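PDB 6UYH: prolyl-tRNA synthetase from Naegleria fowleri, which binds the inhibitor halofuginone and, as a class II prolyl-tRNA synthetase, probably attaches proline to its cognate tRNA at the expense of ATP. Local coordinates for residues K32-L36 with F47-C51; M435-H441 with P503-F509. One frame throughout, in Å; residues are numbered along the deposited sequence.

Interaction 1. Residues K32-L36 with F47-C51; sequences KSEFL and FRPNC
Helix 22-32 ends in a Schellman motif: Glu34 leaves helical geometry with positive phi (63/30), which turns the chain toward 47-51. Phe35 (-82/-43) leads into extended Leu36, which forms an antiparallel non-hydrogen-bonded bridge with Phe47, CA to CA 5.1 Å. The CA atoms of Phe35 and Cys51 are 4.6 Å apart. One direct hydrogen bond joins the backbones, Arg48 N to Phe35 O at 2.9 Å and 160°. Arg48 takes the N-cap position of helix 49-67, so the contact sets the end of one helix against the start of the next. Phe47, its side chain about 8 Å from the bound AMPPNP, packs edge-to-face on Phe159 of the AMPPNP pocket. Three waters bridge Ser33 O (2.9 Å) to Asn50 ND2 (3.0 Å), Glu34 O (2.7 Å) to Asn50 N (2.8 Å), and Leu36 O (2.5 Å) to Arg48 NH1 (2.8 Å). The apolar part centres on Phe35, chi1 -108°: Cys51 CA sits 3.7 Å from its ring centroid, 10° off the normal, a CH-pi contact, while Cys51 CB reaches Phe35 CD1 at 3.5 Å. Arg48 (chi1 m, chi2 t, chi3 p) places its guanidinium with Glu34 CA over one face. Glu34 OE1, 4.1 Å from Arg48 NH2 and well out of that plane, falls short of a salt bridge; Glu34 OE2 pairs with Arg353, and Arg48 makes a cation-pi contact with Trp131 of the second subunit.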
ATOM      1  N   LYS A  32       6.724  23.674  -4.213  1.00 24.81           N
ATOM      2  CA  LYS A  32       7.244  24.042  -5.528  1.00 22.98           C
ATOM      3  C   LYS A  32       8.043  22.914  -6.167  1.00 23.49           C
ATOM      4  O   LYS A  32       8.187  22.886  -7.394  1.00 27.53           O
ATOM      5  CB  LYS A  32       8.088  25.316  -5.418  1.00 25.39           C
ATOM      6  CG  LYS A  32       7.261  26.514  -4.994  1.00 27.14           C
ATOM      7  CD  LYS A  32       8.095  27.783  -4.858  1.00 28.28           C
ATOM      8  CE  LYS A  32       7.198  28.972  -4.530  1.00 34.15           C
ATOM      9  NZ  LYS A  32       7.950  30.258  -4.431  1.00 31.80           N
ATOM     10  N   SER A  33       8.554  21.984  -5.366  1.00 23.82           N
ATOM     11  CA  SER A  33       9.171  20.784  -5.904  1.00 23.30           C
ATOM     12  C   SER A  33       8.160  19.769  -6.405  1.00 22.45           C
ATOM     13  O   SER A  33       8.577  18.718  -6.901  1.00 24.63           O
ATOM     14  CB  SER A  33      10.025  20.111  -4.845  1.00 20.77           C
ATOM     15  OG  SER A  33       9.211  19.614  -3.785  1.00 22.35           O
ATOM     16  N   GLU A  34       6.858  20.052  -6.266  1.00 19.88           N
ATOM     17  CA  GLU A  34       5.777  19.107  -6.583  1.00 19.35           C
ATOM     18  C   GLU A  34       5.815  17.867  -5.690  1.00 21.93           C
ATOM     19  O   GLU A  34       5.386  16.780  -6.086  1.00 23.42           O
ATOM     20  CB  GLU A  34       5.783  18.723  -8.074  1.00 24.51           C
ATOM     21  CG  GLU A  34       5.634  19.938  -8.992  1.00 28.35           C
ATOM     22  CD  GLU A  34       5.506  19.591 -10.465  1.00 35.85           C
ATOM     23  OE1 GLU A  34       5.401  18.394 -10.810  1.00 35.55           O
ATOM     24  OE2 GLU A  34       5.502  20.532 -11.281  1.00 39.13           O
ATOM     25  N   PHE A  35       6.300  18.008  -4.455  1.00 20.82           N
ATOM     26  CA  PHE A  35       6.233  16.887  -3.524  1.00 18.64           C
ATOM     27  C   PHE A  35       4.867  16.796  -2.857  1.00 21.92           C
ATOM     28  O   PHE A  35       4.292  15.704  -2.741  1.00 21.65           O
ATOM     29  CB  PHE A  35       7.332  17.012  -2.458  1.00 21.42           C
ATOM     30  CG  PHE A  35       8.454  16.016  -2.619  1.00 20.70           C
ATOM     31  CD1 PHE A  35       8.861  15.225  -1.539  1.00 23.13           C
ATOM     32  CD2 PHE A  35       9.092  15.867  -3.848  1.00 19.61           C
ATOM     33  CE1 PHE A  35       9.880  14.299  -1.690  1.00 23.68           C
ATOM     34  CE2 PHE A  35      10.114  14.946  -4.012  1.00 22.97           C
ATOM     35  CZ  PHE A  35      10.514  14.161  -2.922  1.00 21.39           C
ATOM     36  N   LEU A  36       4.321  17.929  -2.438  1.00 22.17           N
ATOM     37  CA  LEU A  36       3.199  17.934  -1.514  1.00 22.19           C
ATOM     38  C   LEU A  36       2.251  19.067  -1.870  1.00 25.86           C
ATOM     39  O   LEU A  36       2.666  20.103  -2.396  1.00 25.57           O
ATOM     40  CB  LEU A  36       3.702  18.078  -0.067  1.00 19.01           C
ATOM     41  CG  LEU A  36       2.699  18.106   1.089  1.00 23.85           C
ATOM     42  CD1 LEU A  36       3.329  17.489   2.344  1.00 23.72           C
ATOM     43  CD2 LEU A  36       2.257  19.536   1.381  1.00 29.21           C
ATOM     44  N   PHE A  47       0.191  13.648  -1.150  1.00 18.77           N
ATOM     45  CA  PHE A  47       1.518  13.158  -1.539  1.00 20.11           C
ATOM     46  C   PHE A  47       1.525  12.994  -3.055  1.00 20.26           C
ATOM     47  O   PHE A  47       0.885  12.078  -3.587  1.00 18.94           O
ATOM     48  CB  PHE A  47       1.860  11.818  -0.879  1.00 19.38           C
ATOM     49  CG  PHE A  47       2.033  11.864   0.617  1.00 20.09           C
ATOM     50  CD1 PHE A  47       1.031  12.334   1.443  1.00 28.94           C
ATOM     51  CD2 PHE A  47       3.189  11.371   1.194  1.00 21.04           C
ATOM     52  CE1 PHE A  47       1.201  12.356   2.826  1.00 34.16           C
ATOM     53  CE2 PHE A  47       3.359  11.377   2.581  1.00 21.57           C
ATOM     54  CZ  PHE A  47       2.369  11.880   3.388  1.00 22.23           C
ATOM     55  N   ARG A  48       2.251  13.866  -3.749  1.00 19.76           N
ATOM     56  CA  ARG A  48       2.300  13.857  -5.206  1.00 19.86           C
ATOM     57  C   ARG A  48       3.306  12.807  -5.694  1.00 19.11           C
ATOM     58  O   ARG A  48       4.042  12.222  -4.890  1.00 21.49           O
ATOM     59  CB  ARG A  48       2.617  15.272  -5.690  1.00 22.44           C
ATOM     60  CG  ARG A  48       1.527  16.287  -5.336  1.00 25.62           C
ATOM     61  CD  ARG A  48       1.860  17.689  -5.847  1.00 24.81           C
ATOM     62  NE  ARG A  48       1.664  17.791  -7.294  1.00 26.36           N
ATOM     63  CZ  ARG A  48       1.800  18.918  -7.990  1.00 29.94           C
ATOM     64  NH1 ARG A  48       2.145  20.041  -7.373  1.00 26.31           N
ATOM     65  NH2 ARG A  48       1.582  18.923  -9.303  1.00 28.50           N
ATOM     66  N   PRO A  49       3.358  12.532  -7.010  1.00 20.34           N
ATOM     67  CA  PRO A  49       4.138  11.364  -7.486  1.00 20.63           C
ATOM     68  C   PRO A  49       5.594  11.314  -7.036  1.00 20.89           C
ATOM     69  O   PRO A  49       6.055  10.254  -6.594  1.00 19.42           O
ATOM     70  CB  PRO A  49       4.025  11.483  -9.012  1.00 22.61           C
ATOM     71  CG  PRO A  49       2.685  12.092  -9.224  1.00 22.73           C
ATOM     72  CD  PRO A  49       2.552  13.110  -8.107  1.00 20.77           C
ATOM     73  N   ASN A  50       6.338  12.417  -7.161  1.00 21.32           N
ATOM     74  CA  ASN A  50       7.762  12.383  -6.834  1.00 22.13           C
ATOM     75  C   ASN A  50       7.971  12.144  -5.350  1.00 24.37           C
ATOM     76  O   ASN A  50       8.993  11.592  -4.935  1.00 20.94           O
ATOM     77  CB  ASN A  50       8.436  13.687  -7.249  1.00 21.99           C
ATOM     78  CG  ASN A  50       8.309  13.966  -8.730  1.00 25.95           C
ATOM     79  OD1 ASN A  50       7.843  13.124  -9.502  1.00 26.55           O
ATOM     80  ND2 ASN A  50       8.737  15.155  -9.141  1.00 25.86           N
ATOM     81  N   CYS A  51       6.995  12.537  -4.551  1.00 19.33           N
ATOM     82  CA  CYS A  51       7.038  12.347  -3.113  1.00 19.82           C
ATOM     83  C   CYS A  51       6.675  10.919  -2.732  1.00 20.77           C
ATOM     84  O   CYS A  51       7.391  10.265  -1.962  1.00 20.64           O
ATOM     85  CB  CYS A  51       6.080  13.340  -2.480  1.00 22.18           C
ATOM     86  SG  CYS A  51       5.708  12.997  -0.772  1.00 25.41           S
TER
HETATM   87  O   HOH W   1      10.437  16.518  -7.064  1.00 25.04           O
HETATM   88  O   HOH W   2       5.422  14.954  -8.023  1.00 21.64           O
HETATM   89  O   HOH W   3       2.923  20.825  -4.812  1.00 28.94           O

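Interaction 2. Residues M435-H441 with P503-F509; sequences MCLIPWH and PNCWALF
Trp440 and Phe509 on one face organise the antiparallel strands 435-440 and 505-509, whose axes approach to 4.5 Å at 136°, while Trp506, whose CA-to-CB bond points sideways, diverges from its bridge partner Pro439. Trp440 (chi1 180°, chi2 -119°) lies over Ala507, whose CB is 4.0 Å from the centroid of its five-membered ring, a CH-pi contact; Cys505 SG meets the ring edge, 3.7 Å from Trp440 CD1. Asn504 and Cys505 both face Trp440, a classic beta bulge: Asn504 N to Trp440 O 3.0 Å, Cys505 N to Trp440 O a weak 3.4 Å, Trp440 N to Cys505 O 2.9 Å. Beyond the bulge the register is regular. The pair belongs to the C-terminal prolyl-tRNA synthetase region, in a mixed sheet where strand 417-419 flanks 435-440 and 474-479 flanks 505-512. Ile438 pairs with Ala507 (Ile438 N to Ala507 O 2.8 Å, Ala507 N to Ile438 O 3.0 Å), and Cys436 with Phe509 (Cys436 N to Phe509 O 2.9 Å, Phe509 N to Cys436 O 2.8 Å). Phe509 (chi1 -87°) receives Ile438 CD1 over its ring, 3.9 Å from the centroid, and its CZ is 3.8 Å from Trp440 CZ3; helix 423-431 packs here through Phe426. Trp506 (chi1 -68°, chi2 92°) brings CZ3 to 3.8 Å from Pro439 CD, and its NE1 bonds to Pro486 O.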
ATOM      1  N   MET A 435      22.337  19.663  20.635  1.00 20.92           N
ATOM      2  CA  MET A 435      21.931  18.583  21.512  1.00 22.69           C
ATOM      3  C   MET A 435      22.982  18.432  22.601  1.00 20.92           C
ATOM      4  O   MET A 435      24.163  18.711  22.383  1.00 28.13           O
ATOM      5  CB  MET A 435      21.776  17.277  20.740  1.00 19.90           C
ATOM      6  CG  MET A 435      20.814  17.394  19.584  1.00 21.27           C
ATOM      7  SD  MET A 435      20.458  15.774  18.881  1.00 28.80           S
ATOM      8  CE  MET A 435      21.889  15.546  17.835  1.00 23.68           C
ATOM      9  N   CYS A 436      22.539  17.987  23.777  1.00 22.10           N
ATOM     10  CA  CYS A 436      23.362  17.996  24.975  1.00 20.35           C
ATOM     11  C   CYS A 436      23.437  16.599  25.573  1.00 20.68           C
ATOM     12  O   CYS A 436      22.407  15.950  25.768  1.00 22.90           O
ATOM     13  CB  CYS A 436      22.797  18.957  26.020  1.00 21.22           C
ATOM     14  SG  CYS A 436      22.590  20.636  25.406  1.00 28.16           S
ATOM     15  N   LEU A 437      24.653  16.165  25.897  1.00 23.27           N
ATOM     16  CA  LEU A 437      24.862  14.933  26.643  1.00 20.07           C
ATOM     17  C   LEU A 437      24.999  15.306  28.110  1.00 19.78           C
ATOM     18  O   LEU A 437      25.894  16.080  28.474  1.00 20.44           O
ATOM     19  CB  LEU A 437      26.106  14.187  26.162  1.00 23.12           C
ATOM     20  CG  LEU A 437      26.036  13.318  24.912  1.00 33.71           C
ATOM     21  CD1 LEU A 437      27.459  12.972  24.470  1.00 37.19           C
ATOM     22  CD2 LEU A 437      25.224  12.056  25.171  1.00 21.79           C
ATOM     23  N   ILE A 438      24.097  14.793  28.943  1.00 20.21           N
ATOM     24  CA  ILE A 438      24.098  15.183  30.352  1.00 21.00           C
ATOM     25  C   ILE A 438      24.304  13.954  31.233  1.00 19.45           C
ATOM     26  O   ILE A 438      23.907  12.840  30.857  1.00 18.95           O
ATOM     27  CB  ILE A 438      22.803  15.920  30.743  1.00 23.47           C
ATOM     28  CG1 ILE A 438      21.585  14.994  30.661  1.00 19.27           C
ATOM     29  CG2 ILE A 438      22.607  17.144  29.873  1.00 25.25           C
ATOM     30  CD1 ILE A 438      20.370  15.531  31.408  1.00 20.81           C
ATOM     31  N   PRO A 439      24.919  14.110  32.403  1.00 19.83           N
ATOM     32  CA  PRO A 439      24.905  13.024  33.387  1.00 20.56           C
ATOM     33  C   PRO A 439      23.465  12.711  33.748  1.00 19.29           C
ATOM     34  O   PRO A 439      22.642  13.612  33.908  1.00 22.88           O
ATOM     35  CB  PRO A 439      25.675  13.597  34.587  1.00 21.03           C
ATOM     36  CG  PRO A 439      26.086  14.959  34.221  1.00 25.20           C
ATOM     37  CD  PRO A 439      25.433  15.375  32.954  1.00 22.31           C
ATOM     38  N   TRP A 440      23.154  11.425  33.858  1.00 18.91           N
ATOM     39  CA  TRP A 440      21.761  11.023  33.952  1.00 18.64           C
ATOM     40  C   TRP A 440      21.601   9.914  34.978  1.00 18.62           C
ATOM     41  O   TRP A 440      22.399   8.979  35.004  1.00 18.83           O
ATOM     42  CB  TRP A 440      21.262  10.560  32.579  1.00 19.74           C
ATOM     43  CG  TRP A 440      19.840  10.116  32.554  1.00 20.28           C
ATOM     44  CD1 TRP A 440      19.378   8.876  32.231  1.00 20.81           C
ATOM     45  CD2 TRP A 440      18.685  10.902  32.876  1.00 19.93           C
ATOM     46  NE1 TRP A 440      18.007   8.842  32.326  1.00 20.49           N
ATOM     47  CE2 TRP A 440      17.557  10.074  32.710  1.00 19.82           C
ATOM     48  CE3 TRP A 440      18.494  12.227  33.270  1.00 22.69           C
ATOM     49  CZ2 TRP A 440      16.254  10.524  32.942  1.00 26.31           C
ATOM     50  CZ3 TRP A 440      17.197  12.672  33.508  1.00 23.86           C
ATOM     51  CH2 TRP A 440      16.100  11.825  33.341  1.00 24.79           C
ATOM     52  N   HIS A 441      20.593  10.042  35.839  1.00 18.76           N
ATOM     53  CA  HIS A 441      20.061   8.911  36.589  1.00 18.75           C
ATOM     54  C   HIS A 441      18.569   8.873  36.313  1.00 18.70           C
ATOM     55  O   HIS A 441      17.873   9.867  36.539  1.00 22.37           O
ATOM     56  CB  HIS A 441      20.335   9.024  38.092  1.00 19.16           C
ATOM     57  CG  HIS A 441      19.971   7.787  38.851  1.00 21.79           C
ATOM     58  ND1 HIS A 441      20.887   7.073  39.595  1.00 22.84           N
ATOM     59  CD2 HIS A 441      18.794   7.125  38.967  1.00 21.49           C
ATOM     60  CE1 HIS A 441      20.288   6.030  40.142  1.00 21.59           C
ATOM     61  NE2 HIS A 441      19.019   6.035  39.772  1.00 22.19           N
ATOM     62  N   PRO A 503      24.378   9.955  39.108  1.00 19.99           N
ATOM     63  CA  PRO A 503      24.367   9.681  37.663  1.00 19.57           C
ATOM     64  C   PRO A 503      25.159   8.417  37.336  1.00 19.49           C
ATOM     65  O   PRO A 503      26.248   8.191  37.873  1.00 19.86           O
ATOM     66  CB  PRO A 503      25.016  10.936  37.064  1.00 19.82           C
ATOM     67  CG  PRO A 503      24.698  12.029  38.066  1.00 23.14           C
ATOM     68  CD  PRO A 503      24.802  11.335  39.418  1.00 20.46           C
ATOM     69  N   ASN A 504      24.587   7.563  36.469  1.00 19.11           N
ATOM     70  CA  ASN A 504      25.255   6.322  36.093  1.00 20.49           C
ATOM     71  C   ASN A 504      25.245   6.065  34.593  1.00 19.12           C
ATOM     72  O   ASN A 504      25.584   4.956  34.165  1.00 19.97           O
ATOM     73  CB  ASN A 504      24.667   5.108  36.844  1.00 19.20           C
ATOM     74  CG  ASN A 504      23.174   4.913  36.627  1.00 21.05           C
ATOM     75  OD1 ASN A 504      22.544   5.566  35.789  1.00 19.92           O
ATOM     76  ND2 ASN A 504      22.600   3.983  37.398  1.00 19.66           N
ATOM     77  N   CYS A 505      24.887   7.057  33.788  1.00 19.09           N
ATOM     78  CA  CYS A 505      25.027   6.989  32.337  1.00 18.54           C
ATOM     79  C   CYS A 505      24.901   8.406  31.804  1.00 19.50           C
ATOM     80  O   CYS A 505      24.697   9.360  32.565  1.00 19.80           O
ATOM     81  CB  CYS A 505      23.977   6.060  31.708  1.00 18.22           C
ATOM     82  SG  CYS A 505      22.295   6.640  31.940  1.00 21.65           S
ATOM     83  N   TRP A 506      25.031   8.540  30.482  1.00 18.41           N
ATOM     84  CA  TRP A 506      24.830   9.803  29.795  1.00 18.42           C
ATOM     85  C   TRP A 506      23.546   9.739  28.990  1.00 18.02           C
ATOM     86  O   TRP A 506      23.280   8.733  28.325  1.00 19.49           O
ATOM     87  CB  TRP A 506      25.997  10.108  28.852  1.00 18.75           C
ATOM     88  CG  TRP A 506      27.293  10.388  29.551  1.00 19.30           C
ATOM     89  CD1 TRP A 506      28.260   9.481  29.867  1.00 19.99           C
ATOM     90  CD2 TRP A 506      27.779  11.668  29.979  1.00 19.76           C
ATOM     91  NE1 TRP A 506      29.321  10.117  30.477  1.00 23.93           N
ATOM     92  CE2 TRP A 506      29.049  11.459  30.559  1.00 20.52           C
ATOM     93  CE3 TRP A 506      27.260  12.970  29.935  1.00 21.51           C
ATOM     94  CZ2 TRP A 506      29.810  12.504  31.095  1.00 21.69           C
ATOM     95  CZ3 TRP A 506      28.018  14.010  30.465  1.00 24.15           C
ATOM     96  CH2 TRP A 506      29.280  13.766  31.040  1.00 27.11           C
ATOM     97  N   ALA A 507      22.749  10.799  29.067  1.00 19.19           N
ATOM     98  CA  ALA A 507      21.533  10.917  28.274  1.00 17.77           C
ATOM     99  C   ALA A 507      21.629  12.089  27.305  1.00 19.18           C
ATOM    100  O   ALA A 507      22.201  13.141  27.617  1.00 21.94           O
ATOM    101  CB  ALA A 507      20.300  11.087  29.173  1.00 19.63           C
ATOM    102  N   LEU A 508      21.033  11.907  26.126  1.00 19.01           N
ATOM    103  CA  LEU A 508      20.957  12.960  25.123  1.00 20.31           C
ATOM    104  C   LEU A 508      19.638  13.710  25.298  1.00 18.00           C
ATOM    105  O   LEU A 508      18.558  13.104  25.267  1.00 19.83           O
ATOM    106  CB  LEU A 508      21.074  12.356  23.721  1.00 19.81           C
ATOM    107  CG  LEU A 508      21.376  13.304  22.561  1.00 27.05           C
ATOM    108  CD1 LEU A 508      22.780  13.860  22.664  1.00 27.70           C
ATOM    109  CD2 LEU A 508      21.147  12.576  21.209  1.00 27.65           C
ATOM    110  N   PHE A 509      19.737  15.018  25.537  1.00 18.48           N
ATOM    111  CA  PHE A 509      18.606  15.912  25.702  1.00 22.87           C
ATOM    112  C   PHE A 509      18.692  17.009  24.654  1.00 20.96           C
ATOM    113  O   PHE A 509      19.787  17.404  24.239  1.00 22.90           O
ATOM    114  CB  PHE A 509      18.598  16.566  27.104  1.00 20.45           C
ATOM    115  CG  PHE A 509      17.911  15.746  28.159  1.00 23.88           C
ATOM    116  CD1 PHE A 509      18.457  14.543  28.584  1.00 20.95           C
ATOM    117  CD2 PHE A 509      16.721  16.184  28.730  1.00 21.76           C
ATOM    118  CE1 PHE A 509      17.831  13.789  29.559  1.00 25.02           C
ATOM    119  CE2 PHE A 509      16.081  15.424  29.711  1.00 25.29           C
ATOM    120  CZ  PHE A 509      16.640  14.227  30.124  1.00 26.74           C
TER

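In the fold
From the N terminus, interaction 1 closes first, a short loop of ten intervening residues containing parts of strands 36-38 and 45-47, between helices 22-32 and 49-67. The chain then runs through the class II core and the anticodon-binding region before interaction 2 opens; its 61 intervening residues include helices 444-457 and 462-466 and strand 474-479. The two loops are therefore in series, neither nested nor crossed. Interactions 1 and 2 lie on opposite sides of the chain centre, with about 39 Å between their centres and about 23 Å between their nearest atoms. Interaction 1 borders the second subunit, whereas interaction 2 joins strand 435-440 to 505-512, which also pairs with core strand 232-243.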